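Local coordinates for kelch-like protein 7 (Homo sapiens, PDB 3II7) that serves, as a homodimer, as the substrate-specific adapter of a CUL3-RBX1 ubiquitin ligase, marking substrates for degradation, and is represented here by its kelch-repeat domain, at residues Y59-S64 against L95-A100; P88-D93 against L117-C122; G102-S107 against E121-R126. One frame throughout, in Å; residues are numbered along the deposited sequence. Where two conformers were deposited one is given.

Interaction 1. Residues Y59-S64 against L95-A100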
ATOM      1  N   TYR A  59      -7.193   9.320  -2.913  1.00  5.84           N
ATOM      2  CA  TYR A  59      -7.551   8.849  -4.259  1.00  6.18           C
ATOM      3  C   TYR A  59      -7.647   7.341  -4.239  1.00  6.17           C
ATOM      4  O   TYR A  59      -6.699   6.641  -3.768  1.00  5.16           O
ATOM      5  CB  TYR A  59      -6.488   9.268  -5.276  1.00  5.49           C
ATOM      6  CG  TYR A  59      -6.361  10.760  -5.412  1.00  8.28           C
ATOM      7  CD1 TYR A  59      -7.047  11.450  -6.407  1.00  8.58           C
ATOM      8  CD2 TYR A  59      -5.570  11.476  -4.552  1.00  4.83           C
ATOM      9  CE1 TYR A  59      -6.935  12.822  -6.531  1.00 10.63           C
ATOM     10  CE2 TYR A  59      -5.422  12.853  -4.671  1.00  7.48           C
ATOM     11  CZ  TYR A  59      -6.114  13.528  -5.659  1.00  8.51           C
ATOM     12  OH  TYR A  59      -5.995  14.880  -5.768  1.00  6.63           O
ATOM     13  N   ILE A  60      -8.782   6.832  -4.725  1.00  6.02           N
ATOM     14  CA  ILE A  60      -9.016   5.390  -4.847  1.00  4.82           C
ATOM     15  C   ILE A  60      -9.076   5.078  -6.327  1.00  5.50           C
ATOM     16  O   ILE A  60      -9.897   5.668  -7.075  1.00  5.67           O
ATOM     17  CB  ILE A  60     -10.306   4.979  -4.156  1.00  5.20           C
ATOM     18  CG1 ILE A  60     -10.159   5.180  -2.647  1.00 11.33           C
ATOM     19  CG2 ILE A  60     -10.652   3.462  -4.456  1.00  6.42           C
ATOM     20  CD1 ILE A  60     -11.389   4.939  -1.854  1.00 18.19           C
ATOM     21  N   LEU A  61      -8.178   4.211  -6.773  1.00  5.25           N
ATOM     22  CA  LEU A  61      -8.004   3.989  -8.212  1.00  8.54           C
ATOM     23  C   LEU A  61      -7.710   2.524  -8.546  1.00  6.59           C
ATOM     24  O   LEU A  61      -7.248   1.755  -7.694  1.00  5.75           O
ATOM     25  CB  LEU A  61      -6.926   4.954  -8.753  1.00  8.97           C
ATOM     26  CG  LEU A  61      -5.555   4.886  -8.087  1.00 10.78           C
ATOM     27  CD1 LEU A  61      -4.729   3.751  -8.667  1.00 25.86           C
ATOM     28  CD2 LEU A  61      -4.842   6.218  -8.245  1.00 16.04           C
ATOM     29  N   GLY A  62      -8.017   2.144  -9.794  1.00  6.91           N
ATOM     30  CA  GLY A  62      -7.806   0.785 -10.250  1.00  7.46           C
ATOM     31  C   GLY A  62      -8.808  -0.191  -9.672  1.00  4.80           C
ATOM     32  O   GLY A  62      -9.845   0.203  -9.075  1.00  5.49           O
ATOM     33  N   GLY A  63      -8.524  -1.472  -9.854  1.00  4.69           N
ATOM     34  CA  GLY A  63      -9.393  -2.501  -9.383  1.00  6.67           C
ATOM     35  C   GLY A  63     -10.597  -2.744 -10.270  1.00  6.14           C
ATOM     36  O   GLY A  63     -10.760  -2.143 -11.350  1.00  8.08           O
ATOM     37  N   SER A  64     -11.446  -3.635  -9.802  1.00  7.93           N
ATOM     38  CA  SER A  64     -12.575  -4.100 -10.596  0.50  5.01           C
ATOM     39  C   SER A  64     -13.770  -4.423  -9.728  1.00  7.66           C
ATOM     40  O   SER A  64     -13.649  -4.588  -8.513  1.00  8.26           O
ATOM     41  CB  SER A  64     -12.165  -5.347 -11.377  0.50  4.14           C
ATOM     42  OG  SER A  64     -11.676  -6.379 -10.508  0.50  5.52           O
ATOM     43  N   LEU A  95      -2.477  -3.136  -8.806  1.00  4.55           N
ATOM     44  CA  LEU A  95      -1.499  -2.053  -9.007  1.00  7.22           C
ATOM     45  C   LEU A  95      -1.138  -1.457  -7.641  1.00  8.00           C
ATOM     46  O   LEU A  95      -1.819  -1.709  -6.649  1.00  6.57           O
ATOM     47  CB  LEU A  95      -2.084  -0.986  -9.934  1.00  4.36           C
ATOM     48  CG  LEU A  95      -3.137  -0.009  -9.390  1.00  4.67           C
ATOM     49  CD1 LEU A  95      -3.546   0.929 -10.517  1.00  5.84           C
ATOM     50  CD2 LEU A  95      -4.342  -0.710  -8.782  1.00  7.99           C
ATOM     51  N   ALA A  96      -0.053  -0.700  -7.598  1.00  8.34           N
ATOM     52  CA  ALA A  96       0.354   0.012  -6.418  1.00  6.28           C
ATOM     53  C   ALA A  96       0.324   1.501  -6.738  1.00  5.13           C
ATOM     54  O   ALA A  96       0.374   1.902  -7.902  1.00  5.10           O
ATOM     55  CB  ALA A  96       1.746  -0.420  -5.977  1.00  5.06           C
ATOM     56  N   ALA A  97       0.215   2.315  -5.701  1.00  5.23           N
ATOM     57  CA  ALA A  97       0.164   3.763  -5.865  1.00  5.67           C
ATOM     58  C   ALA A  97       0.834   4.485  -4.732  1.00  4.84           C
ATOM     59  O   ALA A  97       0.819   4.006  -3.582  1.00  8.18           O
ATOM     60  CB  ALA A  97      -1.307   4.249  -6.031  1.00  6.63           C
ATOM     61  N   CYS A  98       1.383   5.668  -5.033  1.00  4.42           N
ATOM     62  CA  CYS A  98       1.928   6.558  -4.039  1.00  2.63           C
ATOM     63  C   CYS A  98       1.919   7.985  -4.588  1.00  5.84           C
ATOM     64  O   CYS A  98       1.606   8.188  -5.755  1.00  8.07           O
ATOM     65  CB  CYS A  98       3.308   6.099  -3.564  1.00  4.90           C
ATOM     66  SG  CYS A  98       4.615   6.381  -4.730  1.00  9.40           S
ATOM     67  N   ALA A  99       2.263   8.971  -3.755  1.00  4.61           N
ATOM     68  CA  ALA A  99       2.286  10.360  -4.203  1.00  5.74           C
ATOM     69  C   ALA A  99       3.630  10.985  -3.930  1.00  8.05           C
ATOM     70  O   ALA A  99       4.263  10.717  -2.886  1.00  7.62           O
ATOM     71  CB  ALA A  99       1.210  11.155  -3.484  1.00  5.33           C
ATOM     72  N   ALA A 100       4.077  11.810  -4.866  1.00  6.41           N
ATOM     73  CA  ALA A 100       5.286  12.598  -4.686  1.00 10.50           C
ATOM     74  C   ALA A 100       5.125  13.942  -5.379  1.00 11.77           C
ATOM     75  O   ALA A 100       4.841  13.982  -6.588  1.00  9.06           O
ATOM     76  CB  ALA A 100       6.519  11.846  -5.256  1.00 12.92           C
TER
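L61 and L95 reach each other from side chains that both carry CG between the backbone N and the carbonyl carbon (chi1 57° in L61, 76° in L95). In L95 CD1 then lies anti to CA, while in L61 CD1 is bent round by a chi2 of 82°. The two leucines cross obliquely, and their CD1 methyls come within 3.6 Å. The same CD1 of L61 also lies 4.3 Å from CB of A97, two residues on from L95, which also points toward the Y59-S64 segment.

The other methyl of L95, CD2, rests on the bare backbone of the residue after L61, 4.0 Å from CA of G62. A side chain on G62 would run straight into this methyl, and the positive phi of G62 already suits a glycine. G62 and G63 are the double glycine that follows the second strand of a kelch blade. Here it meets L95, on the way into the first strand of the next blade, so the contact lies between two blades of the propeller and is well buried. An alanine at L95 would probably leave a gap between the blades, with CD1 of L61 and the CA of G62 deprived of the methyls that pack on them. Around this apolar patch, L61 also leans on M72 and T106, and L95 on A50. The glycine backbone is tied down by polar neighbours, the O of G62 accepting from NH1 of R46 and G63 bonding through its backbone to R92.

Interaction 2. Residues P88-D93 against L117-C122. With EDO (1,2-ethanediol), chain Q.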
ATOM      1  N   PRO A  88      -6.805   5.724 -13.950  1.00 18.12           N
ATOM      2  CA  PRO A  88      -5.661   5.557 -14.773  1.00 17.00           C
ATOM      3  C   PRO A  88      -6.092   5.215 -16.190  1.00 12.46           C
ATOM      4  O   PRO A  88      -7.090   4.505 -16.369  1.00 10.97           O
ATOM      5  CB  PRO A  88      -4.890   4.398 -14.097  1.00 13.95           C
ATOM      6  CG  PRO A  88      -5.930   3.558 -13.485  1.00 20.49           C
ATOM      7  CD  PRO A  88      -7.072   4.541 -13.109  1.00 21.02           C
ATOM      8  N   PRO A  89      -5.358   5.726 -17.181  1.00 12.26           N
ATOM      9  CA  PRO A  89      -5.610   5.432 -18.576  1.00 13.41           C
ATOM     10  C   PRO A  89      -5.735   3.936 -18.852  1.00 10.90           C
ATOM     11  O   PRO A  89      -6.509   3.553 -19.717  1.00 11.68           O
ATOM     12  CB  PRO A  89      -4.392   6.023 -19.285  1.00 19.16           C
ATOM     13  CG  PRO A  89      -3.958   7.147 -18.418  1.00 20.41           C
ATOM     14  CD  PRO A  89      -4.293   6.746 -17.020  1.00 14.44           C
ATOM     15  N   THR A  90      -4.979   3.110 -18.122  1.00  8.99           N
ATOM     16  CA  THR A  90      -5.036   1.654 -18.275  1.00  8.68           C
ATOM     17  C   THR A  90      -5.631   1.051 -17.009  1.00  6.83           C
ATOM     18  O   THR A  90      -4.947   0.926 -15.997  1.00  8.23           O
ATOM     19  CB  THR A  90      -3.668   1.045 -18.531  1.00 11.74           C
ATOM     20  OG1 THR A  90      -3.108   1.604 -19.724  1.00 10.93           O
ATOM     21  CG2 THR A  90      -3.778  -0.465 -18.697  1.00  5.88           C
ATOM     22  N   PRO A  91      -6.923   0.695 -17.053  1.00  8.16           N
ATOM     23  CA  PRO A  91      -7.514   0.061 -15.871  1.00  9.03           C
ATOM     24  C   PRO A  91      -6.849  -1.272 -15.615  1.00 11.96           C
ATOM     25  O   PRO A  91      -6.534  -2.009 -16.563  1.00  7.26           O
ATOM     26  CB  PRO A  91      -8.983  -0.122 -16.251  1.00 10.81           C
ATOM     27  CG  PRO A  91      -9.231   0.850 -17.366  1.00 14.26           C
ATOM     28  CD  PRO A  91      -7.926   0.943 -18.105  1.00 14.31           C
ATOM     29  N   ARG A  92      -6.577  -1.548 -14.347  1.00  9.95           N
ATOM     30  CA  ARG A  92      -5.866  -2.758 -13.954  1.00  9.53           C
ATOM     31  C   ARG A  92      -6.031  -3.020 -12.460  1.00  6.92           C
ATOM     32  O   ARG A  92      -6.319  -2.093 -11.666  1.00  5.56           O
ATOM     33  CB  ARG A  92      -4.393  -2.674 -14.314  1.00 13.55           C
ATOM     34  CG  ARG A  92      -3.703  -1.481 -13.796  1.00 13.33           C
ATOM     35  CD  ARG A  92      -2.607  -1.122 -14.740  1.00 13.79           C
ATOM     36  NE  ARG A  92      -1.591  -0.323 -14.118  1.00 14.95           N
ATOM     37  CZ  ARG A  92      -1.537   0.994 -14.117  1.00 12.20           C
ATOM     38  NH1 ARG A  92      -2.480   1.716 -14.681  1.00 14.53           N
ATOM     39  NH2 ARG A  92      -0.498   1.593 -13.534  1.00 18.52           N
ATOM     40  N   ASP A  93      -5.856  -4.292 -12.104  1.00  7.75           N
ATOM     41  CA  ASP A  93      -5.991  -4.775 -10.739  1.00  7.93           C
ATOM     42  C   ASP A  93      -4.600  -4.989 -10.128  1.00  4.14           C
ATOM     43  O   ASP A  93      -3.650  -5.265 -10.840  1.00  5.41           O
ATOM     44  CB  ASP A  93      -6.711  -6.137 -10.735  1.00  6.68           C
ATOM     45  CG  ASP A  93      -8.227  -6.029 -11.008  1.00  9.64           C
ATOM     46  OD1 ASP A  93      -8.724  -4.943 -11.302  1.00  9.54           O
ATOM     47  OD2 ASP A  93      -8.921  -7.068 -10.908  1.00 17.64           O
ATOM     48  N   LEU A 117       2.124  -6.222 -15.344  1.00  7.27           N
ATOM     49  CA  LEU A 117       2.565  -5.147 -16.214  1.00  6.62           C
ATOM     50  C   LEU A 117       3.755  -4.366 -15.633  1.00  4.30           C
ATOM     51  O   LEU A 117       3.965  -4.337 -14.415  1.00  6.55           O
ATOM     52  CB  LEU A 117       1.403  -4.169 -16.430  1.00  6.56           C
ATOM     53  CG  LEU A 117       0.146  -4.684 -17.120  1.00 11.45           C
ATOM     54  CD1 LEU A 117      -0.861  -3.542 -17.275  1.00 15.35           C
ATOM     55  CD2 LEU A 117       0.464  -5.269 -18.462  1.00 11.10           C
ATOM     56  N   TYR A 118       4.533  -3.746 -16.522  1.00  4.39           N
ATOM     57  CA  TYR A 118       5.636  -2.824 -16.212  0.50  4.09           C
ATOM     58  C   TYR A 118       5.137  -1.354 -16.089  1.00  5.08           C
ATOM     59  O   TYR A 118       5.898  -0.453 -15.736  1.00  6.17           O
ATOM     60  CB  TYR A 118       6.641  -2.794 -17.374  0.50  3.91           C
ATOM     61  CG  TYR A 118       7.390  -4.062 -17.792  0.50  2.00           C
ATOM     62  CD1 TYR A 118       6.975  -4.812 -18.884  0.50  9.45           C
ATOM     63  CD2 TYR A 118       8.567  -4.436 -17.166  0.50  2.00           C
ATOM     64  CE1 TYR A 118       7.694  -5.938 -19.296  0.50  5.91           C
ATOM     65  CE2 TYR A 118       9.282  -5.533 -17.578  0.50  6.91           C
ATOM     66  CZ  TYR A 118       8.846  -6.275 -18.637  0.50  5.76           C
ATOM     67  OH  TYR A 118       9.565  -7.378 -19.038  0.50  7.34           O
ATOM     68  N   LEU A 119       3.872  -1.134 -16.445  1.00  5.95           N
ATOM     69  CA  LEU A 119       3.293   0.173 -16.688  1.00  4.79           C
ATOM     70  C   LEU A 119       3.404   1.108 -15.504  1.00  6.02           C
ATOM     71  O   LEU A 119       3.217   0.706 -14.352  1.00  7.62           O
ATOM     72  CB  LEU A 119       1.811   0.006 -17.057  1.00  6.15           C
ATOM     73  CG  LEU A 119       1.007   1.228 -17.451  1.00 16.13           C
ATOM     74  CD1 LEU A 119       1.585   1.951 -18.677  1.00 13.23           C
ATOM     75  CD2 LEU A 119      -0.418   0.761 -17.732  1.00 17.32           C
ATOM     76  N   PHE A 120       3.710   2.361 -15.802  1.00  6.31           N
ATOM     77  CA  PHE A 120       3.884   3.400 -14.792  1.00  6.06           C
ATOM     78  C   PHE A 120       3.208   4.658 -15.338  1.00  7.19           C
ATOM     79  O   PHE A 120       3.623   5.173 -16.353  1.00  7.50           O
ATOM     80  CB  PHE A 120       5.404   3.601 -14.576  1.00  4.20           C
ATOM     81  CG  PHE A 120       5.784   4.409 -13.364  1.00  3.79           C
ATOM     82  CD1 PHE A 120       5.211   4.178 -12.135  1.00  7.23           C
ATOM     83  CD2 PHE A 120       6.799   5.390 -13.442  1.00  5.37           C
ATOM     84  CE1 PHE A 120       5.614   4.899 -11.032  1.00  4.73           C
ATOM     85  CE2 PHE A 120       7.182   6.111 -12.319  1.00  5.16           C
ATOM     86  CZ  PHE A 120       6.587   5.850 -11.115  1.00  5.63           C
ATOM     87  N   GLU A 121       2.144   5.109 -14.674  1.00  7.84           N
ATOM     88  CA  GLU A 121       1.316   6.253 -15.138  1.00  9.65           C
ATOM     89  C   GLU A 121       1.128   7.202 -13.969  1.00 10.30           C
ATOM     90  O   GLU A 121       0.888   6.738 -12.855  1.00  9.68           O
ATOM     91  CB  GLU A 121      -0.079   5.758 -15.632  1.00 11.43           C
ATOM     92  CG  GLU A 121      -0.039   4.681 -16.737  1.00 16.44           C
ATOM     93  CD  GLU A 121      -1.415   4.222 -17.260  1.00 18.66           C
ATOM     94  OE1 GLU A 121      -2.365   4.004 -16.466  1.00  8.03           O
ATOM     95  OE2 GLU A 121      -1.527   4.017 -18.486  1.00 25.70           O
ATOM     96  N   CYS A 122       1.220   8.520 -14.189  1.00  6.32           N
ATOM     97  CA  CYS A 122       0.987   9.427 -13.093  1.00  9.25           C
ATOM     98  C   CYS A 122      -0.018  10.504 -13.418  1.00  7.79           C
ATOM     99  O   CYS A 122      -0.190  10.892 -14.575  1.00  7.80           O
ATOM    100  CB  CYS A 122       2.286   9.983 -12.546  1.00 16.22           C
ATOM    101  SG  CYS A 122       2.918  11.467 -13.227  1.00 20.94           S
TER
HETATM  102  C1  EDO Q 967       3.502  -2.088 -20.632  1.00 26.89           C
HETATM  103  O1  EDO Q 967       3.940  -0.724 -20.524  1.00 45.13           O
HETATM  104  C2  EDO Q 967       3.295  -2.621 -19.253  1.00 20.50           C
HETATM  105  O2  EDO Q 967       3.504  -4.004 -19.185  1.00 24.92           O
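The irregular segment 88-93 runs past the entry to strand 120-124, with CA of P88 7.0 Å from CA of E121, too far apart for strand pairing and bridged mainly by side chains. E121 does most of this: its chain is extended beyond CG and its carboxylate meets P89 tip to tip. OE1 accepts the backbone N of T90 at 3.2 Å through its syn lone pair, and OE2 takes the T90 hydroxyl OG1 at 3.1 Å. R92 adds a salt bridge, NH1 to OE1 at 2.9 Å, but the bond is bent and weak, with the guanidinium and carboxylate planes 86° apart. The straighter bond of NH1 goes to the O of T90 (163°), in the guanidinium plane. NE binds the O of G108 and NH2 the hydroxyl of T106, so the guanidinium is held firmly. CD2 of L119 sits over its centre, 3.7 Å above the plane, and presses tightly on CB of T90. An ethanediol, probably from the crystallisation liquor, accepts from the backbone N of Y118 through O2. This is a blade-to-blade connection of a kelch propeller, the loop leaving one blade's outer strand pinned to the third strand of the next.

Interaction 3. Residues G102-S107 against E121-R126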
ATOM      1  N   GLY A 102       2.951  16.401  -5.658  1.00 11.03           N
ATOM      2  CA  GLY A 102       1.722  16.771  -6.391  1.00 11.40           C
ATOM      3  C   GLY A 102       1.303  15.824  -7.494  1.00  8.97           C
ATOM      4  O   GLY A 102       0.260  16.036  -8.133  1.00 12.32           O
ATOM      5  N   LYS A 103       2.079  14.761  -7.713  1.00  8.39           N
ATOM      6  CA  LYS A 103       1.711  13.736  -8.665  1.00  9.73           C
ATOM      7  C   LYS A 103       1.344  12.417  -7.959  1.00  8.14           C
ATOM      8  O   LYS A 103       1.984  12.023  -6.968  1.00  8.31           O
ATOM      9  CB  LYS A 103       2.838  13.481  -9.650  1.00  9.09           C
ATOM     10  CG  LYS A 103       3.021  14.612 -10.671  1.00 20.72           C
ATOM     11  CD  LYS A 103       3.996  15.655 -10.210  1.00 37.96           C
ATOM     12  CE  LYS A 103       4.444  16.545 -11.373  1.00 41.11           C
ATOM     13  NZ  LYS A 103       5.457  17.531 -10.927  1.00 53.43           N
ATOM     14  N   ILE A 104       0.318  11.758  -8.474  1.00  6.17           N
ATOM     15  CA  ILE A 104      -0.071  10.424  -8.026  1.00  8.35           C
ATOM     16  C   ILE A 104       0.467   9.408  -9.014  1.00 10.20           C
ATOM     17  O   ILE A 104       0.057   9.400 -10.171  1.00 15.96           O
ATOM     18  CB  ILE A 104      -1.610  10.266  -7.980  1.00 10.10           C
ATOM     19  CG1 ILE A 104      -2.269  11.372  -7.139  1.00 16.54           C
ATOM     20  CG2 ILE A 104      -1.975   8.898  -7.485  1.00 13.78           C
ATOM     21  CD1 ILE A 104      -1.723  11.562  -5.808  1.00 15.89           C
ATOM     22  N   TYR A 105       1.346   8.533  -8.549  1.00  4.71           N
ATOM     23  CA  TYR A 105       1.940   7.499  -9.376  1.00  5.64           C
ATOM     24  C   TYR A 105       1.238   6.164  -9.182  1.00  7.98           C
ATOM     25  O   TYR A 105       0.823   5.816  -8.069  1.00  7.56           O
ATOM     26  CB  TYR A 105       3.436   7.345  -9.073  1.00  5.99           C
ATOM     27  CG  TYR A 105       4.261   8.571  -9.388  1.00  7.84           C
ATOM     28  CD1 TYR A 105       4.929   8.694 -10.594  1.00  4.87           C
ATOM     29  CD2 TYR A 105       4.389   9.603  -8.459  1.00 11.45           C
ATOM     30  CE1 TYR A 105       5.683   9.807 -10.892  1.00  7.89           C
ATOM     31  CE2 TYR A 105       5.163  10.743  -8.755  1.00  9.52           C
ATOM     32  CZ  TYR A 105       5.800  10.820  -9.980  1.00  9.36           C
ATOM     33  OH  TYR A 105       6.561  11.926 -10.280  1.00 10.25           O
ATOM     34  N   THR A 106       1.073   5.459 -10.294  1.00  5.83           N
ATOM     35  CA  THR A 106       0.474   4.111 -10.306  1.00  2.96           C
ATOM     36  C   THR A 106       1.377   3.189 -11.062  1.00  5.23           C
ATOM     37  O   THR A 106       1.857   3.539 -12.137  1.00  5.65           O
ATOM     38  CB  THR A 106      -0.963   4.125 -10.908  1.00  6.82           C
ATOM     39  OG1 THR A 106      -0.931   4.482 -12.281  1.00  8.91           O
ATOM     40  CG2 THR A 106      -1.861   5.130 -10.146  1.00 10.02           C
ATOM     41  N   SER A 107       1.628   1.999 -10.506  1.00  5.36           N
ATOM     42  CA  SER A 107       2.561   1.037 -11.114  1.00  5.25           C
ATOM     43  C   SER A 107       2.059  -0.369 -11.125  1.00  3.48           C
ATOM     44  O   SER A 107       1.417  -0.841 -10.194  1.00  4.76           O
ATOM     45  CB  SER A 107       3.915   1.031 -10.366  1.00  5.37           C
ATOM     46  OG  SER A 107       3.739   0.552  -9.030  1.00  6.60           O
ATOM     47  N   GLU A 121       2.144   5.109 -14.674  1.00  7.84           N
ATOM     48  CA  GLU A 121       1.316   6.253 -15.138  1.00  9.65           C
ATOM     49  C   GLU A 121       1.128   7.202 -13.969  1.00 10.30           C
ATOM     50  O   GLU A 121       0.888   6.738 -12.855  1.00  9.68           O
ATOM     51  CB  GLU A 121      -0.079   5.758 -15.632  1.00 11.43           C
ATOM     52  CG  GLU A 121      -0.039   4.681 -16.737  1.00 16.44           C
ATOM     53  CD  GLU A 121      -1.415   4.222 -17.260  1.00 18.66           C
ATOM     54  OE1 GLU A 121      -2.365   4.004 -16.466  1.00  8.03           O
ATOM     55  OE2 GLU A 121      -1.527   4.017 -18.486  1.00 25.70           O
ATOM     56  N   CYS A 122       1.220   8.520 -14.189  1.00  6.32           N
ATOM     57  CA  CYS A 122       0.987   9.427 -13.093  1.00  9.25           C
ATOM     58  C   CYS A 122      -0.018  10.504 -13.418  1.00  7.79           C
ATOM     59  O   CYS A 122      -0.190  10.892 -14.575  1.00  7.80           O
ATOM     60  CB  CYS A 122       2.286   9.983 -12.546  1.00 16.22           C
ATOM     61  SG  CYS A 122       2.918  11.467 -13.227  1.00 20.94           S
ATOM     62  N   TYR A 123      -0.698  10.950 -12.361  1.00  7.41           N
ATOM     63  CA  TYR A 123      -1.745  11.936 -12.425  1.00  5.55           C
ATOM     64  C   TYR A 123      -1.224  13.197 -11.783  1.00  6.59           C
ATOM     65  O   TYR A 123      -0.801  13.175 -10.613  1.00  9.42           O
ATOM     66  CB  TYR A 123      -2.973  11.445 -11.664  1.00  6.21           C
ATOM     67  CG  TYR A 123      -4.184  12.386 -11.652  1.00  7.30           C
ATOM     68  CD1 TYR A 123      -4.948  12.595 -12.798  1.00  7.36           C
ATOM     69  CD2 TYR A 123      -4.582  13.031 -10.478  1.00 10.95           C
ATOM     70  CE1 TYR A 123      -6.055  13.437 -12.789  1.00 13.24           C
ATOM     71  CE2 TYR A 123      -5.701  13.870 -10.454  1.00  9.04           C
ATOM     72  CZ  TYR A 123      -6.425  14.071 -11.610  1.00 12.08           C
ATOM     73  OH  TYR A 123      -7.524  14.884 -11.588  1.00 11.14           O
ATOM     74  N   ASP A 124      -1.241  14.297 -12.538  1.00  7.99           N
ATOM     75  CA  ASP A 124      -0.801  15.587 -12.026  1.00  7.86           C
ATOM     76  C   ASP A 124      -2.003  16.246 -11.362  1.00  8.81           C
ATOM     77  O   ASP A 124      -2.962  16.599 -12.032  1.00 10.39           O
ATOM     78  CB  ASP A 124      -0.249  16.459 -13.146  1.00  9.33           C
ATOM     79  CG  ASP A 124       0.349  17.754 -12.631  1.00 19.40           C
ATOM     80  OD1 ASP A 124      -0.319  18.443 -11.846  1.00 20.36           O
ATOM     81  OD2 ASP A 124       1.480  18.076 -13.008  1.00 22.30           O
ATOM     82  N   THR A 125      -1.971  16.363 -10.031  1.00  9.64           N
ATOM     83  CA  THR A 125      -3.146  16.852  -9.289  1.00 13.84           C
ATOM     84  C   THR A 125      -3.434  18.332  -9.549  1.00 14.96           C
ATOM     85  O   THR A 125      -4.548  18.783  -9.298  1.00 16.22           O
ATOM     86  CB  THR A 125      -3.033  16.634  -7.732  1.00 14.17           C
ATOM     87  OG1 THR A 125      -1.970  17.431  -7.206  1.00  7.94           O
ATOM     88  CG2 THR A 125      -2.790  15.172  -7.388  1.00  7.99           C
ATOM     89  N   ARG A 126      -2.432  19.076 -10.038  1.00 11.96           N
ATOM     90  CA  ARG A 126      -2.606  20.508 -10.352  1.00 14.23           C
ATOM     91  C   ARG A 126      -3.317  20.695 -11.695  1.00 16.00           C
ATOM     92  O   ARG A 126      -4.306  21.420 -11.776  1.00 16.10           O
ATOM     93  CB  ARG A 126      -1.251  21.226 -10.351  1.00 14.73           C
ATOM     94  CG  ARG A 126      -1.345  22.751 -10.613  1.00 27.19           C
ATOM     95  CD  ARG A 126      -0.021  23.454 -10.384  1.00 33.98           C
ATOM     96  NE  ARG A 126       0.982  23.114 -11.400  1.00 35.63           N
ATOM     97  CZ  ARG A 126       1.023  23.613 -12.643  1.00 44.37           C
ATOM     98  NH1 ARG A 126       0.101  24.484 -13.073  1.00 42.91           N
ATOM     99  NH2 ARG A 126       1.993  23.231 -13.472  1.00 40.38           N
TER
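Strands 103-107 and 121-124 are the two middle strands of one four-stranded propeller blade, antiparallel with an angle of 162° between them. I104 with Y123 and T106 with E121 are its hydrogen-bonded pairs, and K103 with D124 and Y105 with C122 the non-hydrogen-bonded ones. I104 and Y123 exchange both bonds, N to O at 2.8 Å each way.

Two carbonyls accept twice. The O of E121 receives T106 N at 2.9 Å and also T106 OG1 at 3.0 Å, because a chi1 of 65° turns that hydroxyl back toward the neighbouring strand. At the other end the O of G102 takes both N and OG1 of T125, the backbone bond coming nearly along the C=O axis and the hydroxyl at 2.8 Å tilted 21° out of the carbonyl plane.

On the face with Y105, CB of C122 lies over the tyrosine ring, 4.0 Å from its centroid, as a CH-pi contact, while SG approaches obliquely. K103 and D124 run side by side on this face, but NZ stays 4.5 Å from OD2, beyond a salt bridge. The other oxygen of D124, OD1, accepts from the backbone N of R126, an Asx turn. On the other face, which carries I104, T106, E121 and Y123, the apolar part centres on I104: its CB meets CB of Y123 and its CG1 lies 3.8 Å from CG2 of T125, with Y59 and L61 of the preceding blade beyond. Neighbouring antiparallel strands of this kind, four to a sheet, make up each blade of the kelch beta-propeller.

All three interactions involve the blade of strands 96-100, 103-107, 120-124 and 129-133; interactions 1 and 2 join it to the preceding blade, and interaction 3 holds it together. Interaction 1 lies nearest the centre of the chain, about 9 Å from it, and is purely apolar across blades. Interactions 2 and 3 lie about 15 Å out, partly buried, and share E121 and C122 of strand 120-124. Interaction 3 works mainly through backbone bonds, with two threonine hydroxyls added, whereas interaction 2 uses charged and hydroxyl groups to hold a loop. They join directly: A96 and C98 pair with S107 and Y105, and S64 bonds to D93, so the apolar seam of interaction 1 runs into the polar loop contact of interaction 2.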